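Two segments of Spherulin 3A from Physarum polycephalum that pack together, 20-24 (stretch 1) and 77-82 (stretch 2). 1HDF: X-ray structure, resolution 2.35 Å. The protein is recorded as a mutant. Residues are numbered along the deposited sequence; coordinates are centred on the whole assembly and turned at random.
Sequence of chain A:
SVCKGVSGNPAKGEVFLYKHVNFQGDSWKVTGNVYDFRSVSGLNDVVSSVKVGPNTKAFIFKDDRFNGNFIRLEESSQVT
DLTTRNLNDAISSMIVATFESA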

# COMPACT_ATOMS: atom_id res chain seq x y z
N HIS A 20 3.01 -19.96 21.04
CA HIS A 20 3.85 -21.03 21.58
C HIS A 20 4.56 -21.76 20.46
O HIS A 20 4.22 -21.61 19.29
CB HIS A 20 3.01 -22.01 22.40
CG HIS A 20 2.39 -21.39 23.61
ND1 HIS A 20 1.42 -22.02 24.36
CD2 HIS A 20 2.58 -20.18 24.19
CE1 HIS A 20 1.03 -21.23 25.34
NE2 HIS A 20 1.73 -20.10 25.26
N VAL A 21 5.56 -22.55 20.82
CA VAL A 21 6.30 -23.31 19.83
C VAL A 21 5.38 -24.37 19.23
O VAL A 21 4.27 -24.59 19.71
CB VAL A 21 7.53 -23.99 20.45
CG1 VAL A 21 8.53 -22.94 20.88
CG2 VAL A 21 7.11 -24.83 21.63
N ASN A 22 5.84 -25.01 18.16
CA ASN A 22 5.08 -26.04 17.48
C ASN A 22 3.71 -25.58 17.01
O ASN A 22 2.77 -26.37 16.93
CB ASN A 22 4.96 -27.27 18.38
CG ASN A 22 6.30 -27.72 18.94
OD1 ASN A 22 7.30 -27.80 18.21
ND2 ASN A 22 6.33 -28.00 20.24
N PHE A 23 3.60 -24.29 16.72
CA PHE A 23 2.36 -23.72 16.20
C PHE A 23 1.16 -23.83 17.13
O PHE A 23 0.03 -24.04 16.68
CB PHE A 23 2.04 -24.38 14.85
CG PHE A 23 3.28 -24.74 14.06
CD1 PHE A 23 4.22 -23.77 13.71
CD2 PHE A 23 3.52 -26.06 13.69
CE1 PHE A 23 5.38 -24.11 13.02
CE2 PHE A 23 4.68 -26.41 13.00
CZ PHE A 23 5.61 -25.43 12.66
N GLN A 24 1.39 -23.68 18.43
CA GLN A 24 0.33 -23.77 19.43
C GLN A 24 0.06 -22.42 20.09
O GLN A 24 0.85 -21.49 19.95
CB GLN A 24 0.73 -24.78 20.51
CG GLN A 24 1.02 -26.17 20.00
CD GLN A 24 -0.23 -26.91 19.58
OE1 GLN A 24 -1.16 -27.07 20.38
NE2 GLN A 24 -0.28 -27.35 18.33
N SER A 77 7.77 -21.97 4.36
CA SER A 77 8.65 -22.46 5.40
C SER A 77 8.00 -22.29 6.76
O SER A 77 6.98 -21.63 6.90
CB SER A 77 9.96 -21.69 5.39
OG SER A 77 9.76 -20.40 5.94
N GLN A 78 8.63 -22.88 7.77
CA GLN A 78 8.15 -22.76 9.14
C GLN A 78 9.25 -23.06 10.13
O GLN A 78 10.15 -23.85 9.86
CB GLN A 78 7.00 -23.72 9.40
CG GLN A 78 7.03 -24.94 8.55
CD GLN A 78 5.90 -24.92 7.57
OE1 GLN A 78 4.73 -24.82 7.97
NE2 GLN A 78 6.21 -25.01 6.28
N VAL A 79 9.17 -22.41 11.28
CA VAL A 79 10.14 -22.61 12.35
C VAL A 79 9.30 -22.94 13.59
O VAL A 79 8.48 -22.13 14.03
CB VAL A 79 10.99 -21.34 12.57
CG1 VAL A 79 10.13 -20.10 12.45
CG2 VAL A 79 11.67 -21.39 13.94
N THR A 80 9.49 -24.15 14.12
CA THR A 80 8.72 -24.61 15.27
C THR A 80 9.14 -23.96 16.58
O THR A 80 8.37 -23.93 17.54
CB THR A 80 8.81 -26.13 15.46
OG1 THR A 80 10.15 -26.48 15.83
CG2 THR A 80 8.44 -26.86 14.19
N ASP A 81 10.36 -23.44 16.62
CA ASP A 81 10.86 -22.79 17.82
C ASP A 81 11.82 -21.67 17.41
O ASP A 81 12.92 -21.93 16.90
CB ASP A 81 11.59 -23.82 18.68
CG ASP A 81 11.98 -23.26 20.03
OD1 ASP A 81 12.28 -22.06 20.12
OD2 ASP A 81 12.02 -24.04 21.00
N LEU A 82 11.40 -20.43 17.63
CA LEU A 82 12.21 -19.27 17.26
C LEU A 82 13.50 -19.09 18.07
O LEU A 82 14.32 -18.23 17.74
CB LEU A 82 11.37 -17.99 17.33
CG LEU A 82 10.45 -17.74 16.13
CD1 LEU A 82 9.54 -16.55 16.40
CD2 LEU A 82 11.30 -17.48 14.91

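A single hydrogen bond ties the two segments together, and it runs between backbones. The amide N of Asn 22 donates to the carbonyl O of Thr 80 at 2.8 Å, with an N-H...O angle of 163°, so the contact is short and nearly straight. It forms where the chains come closest: the CA atoms of Asn 22 and Thr 80 lie 4.5 Å apart. The first segment is itself held in a tight turn, in which Gln 24 N bonds to Val 21 O (3.3 Å) and His 20 N to Gln 24 O (2.9 Å). Asn 22 and Phe 23 both adopt positive phi, a conformation that asparagine tolerates better than most residues.

The remaining contacts are van der Waals. Val 21 points its CA-to-CB bond toward the second segment, and its CB sits only 3.0 Å from Thr 80 O, the same oxygen that accepts the hydrogen bond. Its CG1 lies 3.6 Å from Asp 81 CG; a compact branched side chain fits this close approach. Asn 22 starts out pointing away, yet its amide end comes back, placing OD1 3.6 Å from Thr 80 CB.

Phe 23 contributes the long reach. Its CA-to-CB bond runs sideways, but the ring extends to the second segment, meeting three successive residues obliquely: CZ lies 3.5 Å from Thr 80 CG2 and 3.9 Å from Gln 78 CB, while CE1 lies 3.8 Å from Val 79 O. Threonine suits its position because its methyl offers the ring a nonpolar surface, and Gln 78 supplies the aliphatic base of its side chain.

The contact is small, burying 282 Å² over both sides. Thr 80 and Phe 23 contribute most, 81 and 74 Å², whereas Val 79, directed away, gives up little.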